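Local structure of YokD protein (Bacillus subtilis, 2NYG) at residues F11-Q16 with S40-V45; Q16-D21 with G240-A245; P131-V136 with I197-P202; H149-G154 with V210-K215. The protein binds coenzyme A and is probably an N-acetyltransferase of the aminoglycoside-modifying family that may contribute to antibiotic resistance. All blocks are in the same frame, centred on the assembly; numbering follows the deposited sequence.

Contact 1: residues F11-Q16 with S40-V45; sequences FPRTKQ and SSIGWV. With COA (coenzyme A), chain G.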
loop_
_atom_site.group_PDB
_atom_site.type_symbol
_atom_site.label_atom_id
_atom_site.label_comp_id
_atom_site.label_asym_id
_atom_site.label_seq_id
_atom_site.Cartn_x
_atom_site.Cartn_y
_atom_site.Cartn_z
ATOM N N PHE A 11 4.395 -6.808 25.156
ATOM C CA PHE A 11 3.389 -7.785 24.738
ATOM C C PHE A 11 2.794 -7.244 23.435
ATOM O O PHE A 11 2.892 -6.051 23.158
ATOM C CB PHE A 11 2.302 -7.933 25.810
ATOM N N PRO A 12 2.167 -8.110 22.620
ATOM C CA PRO A 12 1.578 -7.675 21.350
ATOM C C PRO A 12 0.465 -6.631 21.454
ATOM O O PRO A 12 -0.443 -6.751 22.280
ATOM C CB PRO A 12 1.054 -8.983 20.738
ATOM C CG PRO A 12 1.819 -10.039 21.413
ATOM C CD PRO A 12 1.937 -9.550 22.824
ATOM N N ARG A 13 0.533 -5.610 20.607
ATOM C CA ARG A 13 -0.506 -4.585 20.579
ATOM C C ARG A 13 -1.558 -5.152 19.623
ATOM O O ARG A 13 -1.239 -5.506 18.495
ATOM C CB ARG A 13 0.030 -3.266 20.009
ATOM C CG ARG A 13 1.459 -2.918 20.398
ATOM C CD ARG A 13 1.584 -2.618 21.861
ATOM N NE ARG A 13 2.945 -2.232 22.191
ATOM C CZ ARG A 13 3.317 -1.745 23.370
ATOM N NH1 ARG A 13 2.430 -1.590 24.342
ATOM N NH2 ARG A 13 4.581 -1.386 23.568
ATOM N N THR A 14 -2.804 -5.243 20.072
ATOM C CA THR A 14 -3.867 -5.773 19.230
ATOM C C THR A 14 -4.960 -4.755 18.954
ATOM O O THR A 14 -5.022 -3.693 19.579
ATOM C CB THR A 14 -4.527 -7.009 19.871
ATOM O OG1 THR A 14 -5.139 -6.630 21.106
ATOM C CG2 THR A 14 -3.492 -8.098 20.134
ATOM N N LYS A 15 -5.823 -5.103 18.006
ATOM C CA LYS A 15 -6.945 -4.263 17.644
ATOM C C LYS A 15 -7.667 -3.820 18.907
ATOM O O LYS A 15 -7.996 -2.659 19.076
ATOM C CB LYS A 15 -7.924 -5.039 16.769
ATOM C CG LYS A 15 -9.100 -4.207 16.299
ATOM C CD LYS A 15 -10.101 -5.045 15.534
ATOM C CE LYS A 15 -10.799 -6.033 16.457
ATOM N NZ LYS A 15 -11.672 -6.975 15.705
ATOM N N GLN A 16 -7.889 -4.768 19.802
ATOM C CA GLN A 16 -8.586 -4.513 21.054
ATOM C C GLN A 16 -7.824 -3.642 22.039
ATOM O O GLN A 16 -8.411 -2.779 22.690
ATOM C CB GLN A 16 -8.911 -5.838 21.734
ATOM C CG GLN A 16 -9.711 -5.714 23.026
ATOM C CD GLN A 16 -9.689 -7.004 23.827
ATOM O OE1 GLN A 16 -9.689 -8.094 23.251
ATOM N NE2 GLN A 16 -9.682 -6.882 25.162
ATOM N N SER A 40 5.152 2.006 13.254
ATOM C CA SER A 40 6.209 1.472 14.113
ATOM C C SER A 40 6.273 2.022 15.543
ATOM O O SER A 40 6.625 1.305 16.472
ATOM C CB SER A 40 7.575 1.644 13.438
ATOM O OG SER A 40 7.844 2.998 13.126
ATOM N N SER A 41 5.921 3.284 15.717
ATOM C CA SER A 41 5.962 3.912 17.019
ATOM C C SER A 41 5.022 3.263 18.014
ATOM O O SER A 41 5.032 3.584 19.206
ATOM C CB SER A 41 5.573 5.369 16.887
ATOM O OG SER A 41 4.276 5.453 16.338
ATOM N N ILE A 42 4.199 2.349 17.525
ATOM C CA ILE A 42 3.230 1.697 18.388
ATOM C C ILE A 42 3.766 0.452 19.075
ATOM O O ILE A 42 3.296 0.080 20.157
ATOM C CB ILE A 42 1.964 1.311 17.599
ATOM C CG1 ILE A 42 1.320 2.561 17.005
ATOM C CG2 ILE A 42 0.977 0.607 18.514
ATOM C CD1 ILE A 42 0.171 2.255 16.083
ATOM N N GLY A 43 4.767 -0.167 18.456
ATOM C CA GLY A 43 5.310 -1.400 18.984
ATOM C C GLY A 43 4.674 -2.445 18.088
ATOM O O GLY A 43 3.723 -2.132 17.373
ATOM N N TRP A 44 5.175 -3.672 18.107
ATOM C CA TRP A 44 4.612 -4.699 17.245
ATOM C C TRP A 44 3.113 -4.847 17.420
ATOM O O TRP A 44 2.638 -5.036 18.539
ATOM C CB TRP A 44 5.251 -6.064 17.515
ATOM C CG TRP A 44 4.821 -7.079 16.491
ATOM C CD1 TRP A 44 5.133 -7.067 15.173
ATOM C CD2 TRP A 44 3.924 -8.184 16.678
ATOM N NE1 TRP A 44 4.490 -8.082 14.518
ATOM C CE2 TRP A 44 3.738 -8.784 15.417
ATOM C CE3 TRP A 44 3.253 -8.717 17.786
ATOM C CZ2 TRP A 44 2.908 -9.894 15.224
ATOM C CZ3 TRP A 44 2.424 -9.824 17.596
ATOM C CH2 TRP A 44 2.261 -10.398 16.323
ATOM N N VAL A 45 2.358 -4.753 16.329
ATOM C CA VAL A 45 0.918 -4.955 16.446
ATOM C C VAL A 45 0.496 -6.184 15.618
ATOM O O VAL A 45 0.849 -6.316 14.455
ATOM C CB VAL A 45 0.090 -3.687 16.029
ATOM C CG1 VAL A 45 0.952 -2.457 16.030
ATOM C CG2 VAL A 45 -0.552 -3.885 14.704
HETATM N N1A COA G . 3.832 -3.182 14.433
HETATM C C2A COA G . 4.685 -2.074 14.522
HETATM N N3A COA G . 5.463 -1.741 13.432
HETATM C C4A COA G . 5.407 -2.486 12.273
HETATM C C5A COA G . 4.560 -3.601 12.138
HETATM C C6A COA G . 3.766 -3.956 13.241
HETATM N N6A COA G . 2.950 -5.000 13.180
HETATM N N7A COA G . 4.726 -4.121 10.886
HETATM C C8A COA G . 5.652 -3.353 10.240
HETATM N N9A COA G . 6.074 -2.332 11.116
HETATM C C1B COA G . 7.067 -1.250 10.915
HETATM C C2B COA G . 8.082 -1.415 9.747
HETATM O O2B COA G . 9.098 -2.414 9.974
HETATM C C3B COA G . 8.653 -0.014 9.622
HETATM O O3B COA G . 9.744 0.006 10.593
HETATM P P3B COA G . 11.269 0.507 10.289
HETATM O O7A COA G . 11.387 1.010 8.829
HETATM O O8A COA G . 12.222 -0.659 10.409
HETATM O O9A COA G . 11.627 1.575 11.291
HETATM C C4B COA G . 7.473 0.920 10.007
HETATM O O4B COA G . 6.563 0.089 10.763
HETATM C C5B COA G . 6.703 1.532 8.789
HETATM O O5B COA G . 5.647 2.367 9.352
HETATM P P1A COA G . 5.418 3.837 8.801
HETATM O O1A COA G . 4.313 4.519 9.540
HETATM O O2A COA G . 5.131 3.798 7.294
HETATM O O3A COA G . 6.810 4.480 9.022
HETATM P P2A COA G . 7.409 5.010 10.413
HETATM O O4A COA G . 8.662 4.258 10.688
HETATM O O5A COA G . 6.450 4.861 11.591
HETATM O O6A COA G . 7.610 6.572 9.999
HETATM C CBP COA G . 6.190 8.598 9.444
HETATM C CCP COA G . 6.746 7.598 10.502
HETATM C CDP COA G . 7.123 8.666 8.210
HETATM C CEP COA G . 4.770 8.109 9.080
HETATM C CAP COA G . 6.259 10.041 10.052
HETATM O OAP COA G . 6.875 9.928 11.355
HETATM C C9P COA G . 4.897 10.761 10.215
HETATM O O9P COA G . 4.571 11.105 11.493
HETATM N N8P COA G . 4.015 11.049 9.224
HETATM C C7P COA G . 2.659 11.570 9.510
HETATM C C6P COA G . 1.485 10.961 8.730
#
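Pro12 meets Trp44 at the rim of the indole. Its CB lies near the ring plane, 3.5 Å from Trp44 CZ3, and the proline ring stands obliquely to the indole. Trp44 CG is anti to the backbone N (chi1 -172°), which sends it off on the carbonyl side of the backbone. Its ring lies between Pro12 and the adenine amino group of coenzyme A. Arg13 follows and points its CB toward 40-45. Its N donates to Trp44 O at 3.0 Å, nearly straight at 167°. This belongs to a single bridge between the backbones of Arg13 and Val45. The Arg13 side chain bends at chi2, and NE comes 3.1 Å from Ile42 O, but the angle is too poor for a hydrogen bond. Gly43 CA sits at the edge of the guanidinium.

The same loop reads the cofactor. Val45 N donates to adenine N1A at 2.9 Å, and adenine N6A donates to Val45 O at 2.8 Å. Both bonds use the Val45 backbone. Ser40 OG lies within hydrogen-bonding reach of O4A and O5A of one phosphate, and its one proton can serve either.

The loop joins strand 32-37 to helix 48-60, and Ile42 packs on Val52 of that helix. Residues 11-16 lead into helix 15-25, with Thr14 as its N-cap. Trp44 also packs on Val6 of helix 3-7 and on Ile94 of the second subunit.

Contact 2: residues Q16-D21 with G240-A245; sequences QSITED and GKVGSA
A type II' beta turn from Val242 to Ala245 closes the hairpin of strands 238-242 and 245-251, and here it meets Asp21 and Ile18 of helix 15-25. Strand 238-242 is an outermost strand of the large mixed sheet within this chain. The short helix and strand segments run nearly antiparallel, at 162°, with their axes 8.1 Å apart at the closest.

Asp21 carries the polar part. Its CB points toward the hairpin and lies 3.5 Å from Lys241 O. Chi1 (-57°) sets CG beside the backbone N. OD2 accepts a weak hydrogen bond from Gly243 N, at 3.2 Å and 131°. Gly243 has a positive phi, which suits glycine at this place in the turn. Within the turn, Val242 N is bonded to Ala245 O.

One helical turn back, Ile18 and Val242 cross at about a right angle. Ile18 CG2 touches Val242 CG1 at 3.9 Å. Ile18 also packs on Val52 and Ala55 of helix 48-60.

The one polar link is weak, from a backbone amide to a carboxylate, beside a small hydrocarbon contact. Lys241 turns its end away from the helix, so the charge of Asp21 is not met by that ammonium group.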
loop_
_atom_site.group_PDB
_atom_site.type_symbol
_atom_site.label_atom_id
_atom_site.label_comp_id
_atom_site.label_asym_id
_atom_site.label_seq_id
_atom_site.Cartn_x
_atom_site.Cartn_y
_atom_site.Cartn_z
ATOM N N GLN A 16 -7.889 -4.768 19.802
ATOM C CA GLN A 16 -8.586 -4.513 21.054
ATOM C C GLN A 16 -7.824 -3.642 22.039
ATOM O O GLN A 16 -8.411 -2.779 22.690
ATOM C CB GLN A 16 -8.911 -5.838 21.734
ATOM C CG GLN A 16 -9.711 -5.714 23.026
ATOM C CD GLN A 16 -9.689 -7.004 23.827
ATOM O OE1 GLN A 16 -9.689 -8.094 23.251
ATOM N NE2 GLN A 16 -9.682 -6.882 25.162
ATOM N N SER A 17 -6.525 -3.884 22.173
ATOM C CA SER A 17 -5.736 -3.109 23.113
ATOM C C SER A 17 -5.530 -1.709 22.568
ATOM O O SER A 17 -5.382 -0.764 23.336
ATOM C CB SER A 17 -4.386 -3.778 23.387
ATOM O OG SER A 17 -3.454 -3.474 22.374
ATOM N N ILE A 18 -5.507 -1.585 21.244
ATOM C CA ILE A 18 -5.347 -0.283 20.619
ATOM C C ILE A 18 -6.696 0.414 20.710
ATOM O O ILE A 18 -6.761 1.624 20.886
ATOM C CB ILE A 18 -4.896 -0.397 19.125
ATOM C CG1 ILE A 18 -3.427 -0.796 19.057
ATOM C CG2 ILE A 18 -5.076 0.915 18.403
ATOM C CD1 ILE A 18 -2.882 -0.902 17.633
ATOM N N THR A 19 -7.774 -0.352 20.596
ATOM C CA THR A 19 -9.106 0.214 20.694
ATOM C C THR A 19 -9.248 0.798 22.087
ATOM O O THR A 19 -9.760 1.902 22.266
ATOM C CB THR A 19 -10.204 -0.841 20.498
ATOM O OG1 THR A 19 -10.246 -1.237 19.130
ATOM C CG2 THR A 19 -11.542 -0.277 20.830
ATOM N N GLU A 20 -8.778 0.057 23.078
ATOM C CA GLU A 20 -8.876 0.509 24.446
ATOM C C GLU A 20 -8.099 1.803 24.622
ATOM O O GLU A 20 -8.647 2.785 25.091
ATOM C CB GLU A 20 -8.365 -0.588 25.408
ATOM N N ASP A 21 -6.829 1.808 24.230
ATOM C CA ASP A 21 -5.990 2.994 24.364
ATOM C C ASP A 21 -6.588 4.189 23.672
ATOM O O ASP A 21 -6.537 5.291 24.184
ATOM C CB ASP A 21 -4.600 2.763 23.786
ATOM C CG ASP A 21 -3.895 1.591 24.415
ATOM O OD1 ASP A 21 -3.995 1.406 25.643
ATOM O OD2 ASP A 21 -3.221 0.850 23.679
ATOM N N GLY A 240 -1.620 10.913 25.708
ATOM C CA GLY A 240 -1.716 9.550 26.189
ATOM C C GLY A 240 -1.142 8.558 25.194
ATOM O O GLY A 240 -1.074 8.833 23.997
ATOM N N LYS A 241 -0.737 7.393 25.694
ATOM C CA LYS A 241 -0.140 6.366 24.857
ATOM C C LYS A 241 -1.087 5.364 24.198
ATOM O O LYS A 241 -2.012 4.853 24.835
ATOM C CB LYS A 241 0.897 5.593 25.668
ATOM C CG LYS A 241 2.204 6.327 25.868
ATOM C CD LYS A 241 3.234 5.418 26.505
ATOM C CE LYS A 241 4.536 6.155 26.743
ATOM N NZ LYS A 241 5.431 5.393 27.670
ATOM N N VAL A 242 -0.849 5.103 22.913
ATOM C CA VAL A 242 -1.606 4.112 22.154
ATOM C C VAL A 242 -0.545 3.062 21.858
ATOM O O VAL A 242 0.204 3.163 20.879
ATOM C CB VAL A 242 -2.158 4.682 20.844
ATOM C CG1 VAL A 242 -2.689 3.568 19.982
ATOM C CG2 VAL A 242 -3.262 5.662 21.146
ATOM N N GLY A 243 -0.473 2.059 22.723
ATOM C CA GLY A 243 0.556 1.049 22.573
ATOM C C GLY A 243 1.805 1.673 23.174
ATOM O O GLY A 243 1.800 2.090 24.337
ATOM N N SER A 244 2.885 1.764 22.411
ATOM C CA SER A 244 4.079 2.387 22.964
ATOM C C SER A 244 4.316 3.758 22.319
ATOM O O SER A 244 5.319 4.416 22.585
ATOM C CB SER A 244 5.298 1.469 22.798
ATOM O OG SER A 244 5.564 1.205 21.443
ATOM N N ALA A 245 3.362 4.197 21.499
ATOM C CA ALA A 245 3.450 5.488 20.825
ATOM C C ALA A 245 2.817 6.589 21.653
ATOM O O ALA A 245 1.807 6.379 22.310
ATOM C CB ALA A 245 2.771 5.420 19.468
#

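Contact 3: residues P131-V136 with I197-P202; sequences PNYSFV and INRGAP
This buried contact joins two sheets: Pro131, Asn132 and Tyr133, in the segment leading to strand 135-139 of the large mixed sheet, meet Arg199 and Ala201 of strand 196-201, an outer strand of the small antiparallel sheet. Tyr133 and Arg199 cross at about a right angle. The phenol OH lies over the centre of one guanidinium face, 3.7 Å from Arg199 CZ, with ring and guanidinium planes 27° apart. Asn132 reaches the guanidinium tip to tip at its edge, and the amide plane is turned 73° from it. Asn132 CB also lies over the centre of the Tyr133 ring. At the other end, Pro131 CG touches Ala201 CB at 4.2 Å.

The Arg199 chain is bent at chi3 (73°), which sets NE. NE is hydrogen-bonded to Tyr214 OH of the neighbouring strand 208-217.

The cationic group thus has a hydroxyl over one face, an amide at its edge and NE held by a second tyrosine. Glu216 of strand 208-217 is an acidic neighbour that touches the Arg199 side chain.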
loop_
_atom_site.group_PDB
_atom_site.type_symbol
_atom_site.label_atom_id
_atom_site.label_comp_id
_atom_site.label_asym_id
_atom_site.label_seq_id
_atom_site.Cartn_x
_atom_site.Cartn_y
_atom_site.Cartn_z
ATOM N N PRO A 131 -3.958 16.026 -7.180
ATOM C CA PRO A 131 -2.757 15.271 -7.557
ATOM C C PRO A 131 -1.593 15.280 -6.565
ATOM O O PRO A 131 -0.710 14.403 -6.614
ATOM C CB PRO A 131 -2.391 15.887 -8.901
ATOM C CG PRO A 131 -2.786 17.308 -8.715
ATOM C CD PRO A 131 -4.155 17.169 -8.085
ATOM N N ASN A 132 -1.590 16.258 -5.660
ATOM C CA ASN A 132 -0.527 16.332 -4.676
ATOM C C ASN A 132 -1.003 16.259 -3.241
ATOM O O ASN A 132 -0.423 15.556 -2.432
ATOM C CB ASN A 132 0.280 17.620 -4.841
ATOM C CG ASN A 132 1.055 17.673 -6.134
ATOM O OD1 ASN A 132 1.343 16.653 -6.765
ATOM N ND2 ASN A 132 1.427 18.882 -6.524
ATOM N N TYR A 133 -2.064 16.989 -2.926
ATOM C CA TYR A 133 -2.563 17.041 -1.562
ATOM C C TYR A 133 -3.938 16.419 -1.358
ATOM O O TYR A 133 -4.858 17.053 -0.832
ATOM C CB TYR A 133 -2.582 18.495 -1.120
ATOM C CG TYR A 133 -1.274 19.212 -1.392
ATOM C CD1 TYR A 133 -0.077 18.782 -0.794
ATOM C CD2 TYR A 133 -1.231 20.341 -2.220
ATOM C CE1 TYR A 133 1.125 19.466 -1.014
ATOM C CE2 TYR A 133 -0.034 21.026 -2.439
ATOM C CZ TYR A 133 1.137 20.582 -1.833
ATOM O OH TYR A 133 2.316 21.243 -2.057
ATOM N N SER A 134 -4.081 15.172 -1.777
ATOM C CA SER A 134 -5.349 14.480 -1.624
ATOM C C SER A 134 -5.500 13.990 -0.199
ATOM O O SER A 134 -4.532 13.903 0.552
ATOM C CB SER A 134 -5.431 13.283 -2.579
ATOM O OG SER A 134 -4.219 12.546 -2.579
ATOM N N PHE A 135 -6.743 13.700 0.164
ATOM C CA PHE A 135 -7.078 13.163 1.466
ATOM C C PHE A 135 -7.912 11.921 1.196
ATOM O O PHE A 135 -8.386 11.700 0.084
ATOM C CB PHE A 135 -7.896 14.167 2.273
ATOM C CG PHE A 135 -7.096 15.312 2.798
ATOM C CD1 PHE A 135 -6.547 15.268 4.076
ATOM C CD2 PHE A 135 -6.901 16.449 2.021
ATOM C CE1 PHE A 135 -5.817 16.349 4.576
ATOM C CE2 PHE A 135 -6.175 17.529 2.503
ATOM C CZ PHE A 135 -5.633 17.482 3.786
ATOM N N VAL A 136 -8.068 11.105 2.222
ATOM C CA VAL A 136 -8.862 9.899 2.133
ATOM C C VAL A 136 -9.727 9.917 3.371
ATOM O O VAL A 136 -9.281 10.335 4.441
ATOM C CB VAL A 136 -7.983 8.659 2.152
ATOM C CG1 VAL A 136 -7.334 8.461 0.811
ATOM C CG2 VAL A 136 -6.932 8.814 3.204
ATOM N N ILE A 197 3.837 30.306 -5.655
ATOM C CA ILE A 197 4.647 29.570 -6.614
ATOM C C ILE A 197 3.779 28.913 -7.682
ATOM O O ILE A 197 2.571 28.749 -7.517
ATOM C CB ILE A 197 5.510 28.483 -5.929
ATOM C CG1 ILE A 197 4.645 27.594 -5.049
ATOM C CG2 ILE A 197 6.605 29.129 -5.120
ATOM C CD1 ILE A 197 5.421 26.490 -4.343
ATOM N N ASN A 198 4.413 28.556 -8.791
ATOM C CA ASN A 198 3.736 27.921 -9.913
ATOM C C ASN A 198 4.101 26.461 -9.865
ATOM O O ASN A 198 5.283 26.122 -9.844
ATOM C CB ASN A 198 4.227 28.518 -11.231
ATOM C CG ASN A 198 3.854 29.974 -11.385
ATOM O OD1 ASN A 198 2.702 30.303 -11.668
ATOM N ND2 ASN A 198 4.823 30.859 -11.184
ATOM N N ARG A 199 3.092 25.600 -9.820
ATOM C CA ARG A 199 3.337 24.168 -9.783
ATOM C C ARG A 199 2.737 23.487 -11.009
ATOM O O ARG A 199 1.912 24.063 -11.730
ATOM C CB ARG A 199 2.766 23.552 -8.499
ATOM C CG ARG A 199 3.556 23.868 -7.255
ATOM C CD ARG A 199 2.804 23.475 -5.997
ATOM N NE ARG A 199 2.756 22.034 -5.779
ATOM C CZ ARG A 199 3.802 21.294 -5.416
ATOM N NH1 ARG A 199 4.985 21.862 -5.224
ATOM N NH2 ARG A 199 3.671 19.985 -5.242
ATOM N N GLY A 200 3.174 22.260 -11.252
ATOM C CA GLY A 200 2.668 21.521 -12.387
ATOM C C GLY A 200 2.516 20.050 -12.061
ATOM O O GLY A 200 3.261 19.511 -11.235
ATOM N N ALA A 201 1.556 19.396 -12.704
ATOM C CA ALA A 201 1.335 17.985 -12.458
ATOM C C ALA A 201 0.545 17.292 -13.553
ATOM O O ALA A 201 -0.209 17.923 -14.286
ATOM C CB ALA A 201 0.620 17.796 -11.121
ATOM N N PRO A 202 0.735 15.972 -13.684
ATOM C CA PRO A 202 0.047 15.141 -14.672
ATOM C C PRO A 202 -1.406 14.972 -14.230
ATOM O O PRO A 202 -1.680 14.643 -13.083
ATOM C CB PRO A 202 0.816 13.827 -14.606
ATOM C CG PRO A 202 2.183 14.265 -14.222
ATOM C CD PRO A 202 1.896 15.255 -13.136
#

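Contact 4: residues H149-G154 with V210-K215; sequences HPLEFG and VWKEYK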
loop_
_atom_site.group_PDB
_atom_site.type_symbol
_atom_site.label_atom_id
_atom_site.label_comp_id
_atom_site.label_asym_id
_atom_site.label_seq_id
_atom_site.Cartn_x
_atom_site.Cartn_y
_atom_site.Cartn_z
ATOM N N HIS A 149 -12.593 19.384 -3.760
ATOM C CA HIS A 149 -11.147 19.514 -4.054
ATOM C C HIS A 149 -10.598 20.120 -5.398
ATOM O O HIS A 149 -10.263 19.393 -6.319
ATOM C CB HIS A 149 -10.445 18.170 -3.820
ATOM C CG HIS A 149 -9.160 18.277 -3.059
ATOM N ND1 HIS A 149 -8.380 19.415 -3.038
ATOM C CD2 HIS A 149 -8.522 17.372 -2.283
ATOM C CE1 HIS A 149 -7.322 19.211 -2.274
ATOM N NE2 HIS A 149 -7.385 17.979 -1.803
ATOM N N PRO A 150 -10.472 21.459 -5.465
ATOM C CA PRO A 150 -9.970 22.187 -6.632
ATOM C C PRO A 150 -8.441 22.056 -6.746
ATOM O O PRO A 150 -7.744 21.857 -5.755
ATOM C CB PRO A 150 -10.411 23.597 -6.356
ATOM C CG PRO A 150 -10.234 23.688 -4.889
ATOM C CD PRO A 150 -10.709 22.368 -4.334
ATOM N N LEU A 151 -7.901 22.171 -7.951
ATOM C CA LEU A 151 -6.456 22.052 -8.104
ATOM C C LEU A 151 -5.701 23.205 -7.439
ATOM O O LEU A 151 -4.748 22.997 -6.699
ATOM C CB LEU A 151 -6.097 21.999 -9.580
ATOM C CG LEU A 151 -4.647 21.644 -9.857
ATOM C CD1 LEU A 151 -4.343 20.255 -9.313
ATOM C CD2 LEU A 151 -4.400 21.698 -11.348
ATOM N N GLU A 152 -6.138 24.422 -7.737
ATOM C CA GLU A 152 -5.542 25.643 -7.212
ATOM C C GLU A 152 -5.675 25.763 -5.698
ATOM O O GLU A 152 -6.781 25.734 -5.151
ATOM C CB GLU A 152 -6.189 26.859 -7.881
ATOM C CG GLU A 152 -5.460 28.165 -7.654
ATOM C CD GLU A 152 -6.099 29.332 -8.396
ATOM O OE1 GLU A 152 -7.165 29.813 -7.947
ATOM O OE2 GLU A 152 -5.536 29.762 -9.431
ATOM N N PHE A 153 -4.528 25.917 -5.037
ATOM C CA PHE A 153 -4.457 26.041 -3.592
ATOM C C PHE A 153 -4.796 24.688 -3.002
ATOM O O PHE A 153 -3.913 23.962 -2.568
ATOM C CB PHE A 153 -5.410 27.145 -3.133
ATOM C CG PHE A 153 -5.052 28.500 -3.689
ATOM C CD1 PHE A 153 -6.012 29.303 -4.302
ATOM C CD2 PHE A 153 -3.728 28.951 -3.642
ATOM C CE1 PHE A 153 -5.653 30.538 -4.867
ATOM C CE2 PHE A 153 -3.360 30.172 -4.197
ATOM C CZ PHE A 153 -4.320 30.966 -4.812
ATOM N N GLY A 154 -6.071 24.332 -3.013
ATOM C CA GLY A 154 -6.481 23.031 -2.505
ATOM C C GLY A 154 -5.705 22.447 -1.331
ATOM O O GLY A 154 -5.115 21.378 -1.413
ATOM N N VAL A 210 -2.974 15.292 -19.509
ATOM C CA VAL A 210 -2.653 16.685 -19.817
ATOM C C VAL A 210 -1.851 17.380 -18.721
ATOM O O VAL A 210 -2.431 17.778 -17.712
ATOM C CB VAL A 210 -3.953 17.509 -20.012
ATOM C CG1 VAL A 210 -3.635 18.978 -20.070
ATOM C CG2 VAL A 210 -4.669 17.082 -21.286
ATOM N N TRP A 211 -0.541 17.548 -18.918
ATOM C CA TRP A 211 0.293 18.222 -17.918
ATOM C C TRP A 211 -0.240 19.631 -17.677
ATOM O O TRP A 211 -0.216 20.467 -18.571
ATOM C CB TRP A 211 1.758 18.290 -18.370
ATOM C CG TRP A 211 2.635 19.010 -17.381
ATOM C CD1 TRP A 211 2.745 20.359 -17.223
ATOM C CD2 TRP A 211 3.456 18.417 -16.353
ATOM N NE1 TRP A 211 3.574 20.648 -16.164
ATOM C CE2 TRP A 211 4.025 19.478 -15.612
ATOM C CE3 TRP A 211 3.762 17.093 -15.986
ATOM C CZ2 TRP A 211 4.885 19.260 -14.523
ATOM C CZ3 TRP A 211 4.619 16.876 -14.899
ATOM C CH2 TRP A 211 5.169 17.961 -14.183
ATOM N N LYS A 212 -0.710 19.885 -16.461
ATOM C CA LYS A 212 -1.290 21.174 -16.119
ATOM C C LYS A 212 -0.519 21.964 -15.083
ATOM O O LYS A 212 0.109 21.396 -14.193
ATOM C CB LYS A 212 -2.724 20.974 -15.625
ATOM C CG LYS A 212 -3.425 22.264 -15.322
ATOM C CD LYS A 212 -4.823 22.027 -14.824
ATOM C CE LYS A 212 -5.464 23.335 -14.354
ATOM N NZ LYS A 212 -6.830 23.133 -13.761
ATOM N N GLU A 213 -0.566 23.286 -15.213
ATOM C CA GLU A 213 0.113 24.163 -14.272
ATOM C C GLU A 213 -0.908 24.920 -13.441
ATOM O O GLU A 213 -1.915 25.409 -13.953
ATOM C CB GLU A 213 1.003 25.155 -15.003
ATOM C CG GLU A 213 2.266 24.545 -15.549
ATOM C CD GLU A 213 3.209 25.598 -16.088
ATOM O OE1 GLU A 213 2.739 26.729 -16.375
ATOM O OE2 GLU A 213 4.413 25.288 -16.234
ATOM N N TYR A 214 -0.645 25.004 -12.148
ATOM C CA TYR A 214 -1.537 25.692 -11.238
ATOM C C TYR A 214 -0.709 26.482 -10.225
ATOM O O TYR A 214 0.506 26.258 -10.071
ATOM C CB TYR A 214 -2.443 24.672 -10.532
ATOM C CG TYR A 214 -1.702 23.621 -9.730
ATOM C CD1 TYR A 214 -1.797 23.588 -8.338
ATOM C CD2 TYR A 214 -0.892 22.676 -10.357
ATOM C CE1 TYR A 214 -1.107 22.646 -7.590
ATOM C CE2 TYR A 214 -0.192 21.727 -9.618
ATOM C CZ TYR A 214 -0.305 21.719 -8.232
ATOM O OH TYR A 214 0.377 20.792 -7.484
ATOM N N LYS A 215 -1.368 27.415 -9.544
ATOM C CA LYS A 215 -0.693 28.235 -8.554
ATOM C C LYS A 215 -0.890 27.629 -7.174
ATOM O O LYS A 215 -1.912 26.996 -6.908
ATOM C CB LYS A 215 -1.225 29.669 -8.610
ATOM C CG LYS A 215 -0.907 30.375 -9.930
ATOM C CD LYS A 215 -1.399 31.819 -9.953
ATOM C CE LYS A 215 -0.958 32.530 -11.233
ATOM N NZ LYS A 215 0.511 32.409 -11.444
#
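Leu151 lies against Tyr214, where the loop before helix 160-166 covers strand 208-217 of the three-stranded antiparallel sheet. This is a surface contact, though Tyr214 itself is buried.

The main interaction is CH-pi. Leu151 CG sits over one face of the tyrosine ring, 3.9 Å from its centroid and 25° off the normal, displaced toward the rim. The two side chains cross at about a right angle. Tyr214 CG lies between its backbone N and carbonyl carbon, the crowded position (chi1 59°), and it is the ring atom nearest Leu151 CG.

Aliphatic packing adds to this. Leu151 and Lys212 come tip to tip, with Leu151 CD2 3.5 Å from Lys212 CD. CD, CE and NZ of the extended lysine all come near Leu151 CD2.

Among the polar groups, Glu152 OE2 and Lys215 NZ, 6.9 Å apart, are not in contact. Lys215 NZ is hydrogen-bonded to Asn198 OD1 of the adjacent strand. Leu151 O accepts from His130 NE2.

Lys215 O is approached twice from the loop. Glu152 CG comes within 3.8 Å of Lys215 O. The backbones are joined by a single weak hydrogen bond, Phe153 N to Lys215 O, at 3.4 Å and 156°.

The contacts form two pairs on opposite sides of the chain's centre. Contacts 1 and 2 share helix 15-25 and Gln16, and their centres lie about 8 Å apart. Contacts 3 and 4 use neighbouring strands of the small antiparallel sheet, with centres about 6 Å apart. In each pair one member is buried, contact 1 or 3, and the other lies nearer the surface, contact 2 being partly buried and contact 4 a surface one. Chemistry follows place. Contact 1 binds cofactor through backbone atoms at the adenine and a serine hydroxyl at the phosphate. Contact 2 adds a weak carboxylate bond at a turn. Contact 3 centres on a guanidinium, contact 4 on leucine over an aromatic face. Both lie away from the coenzyme A site.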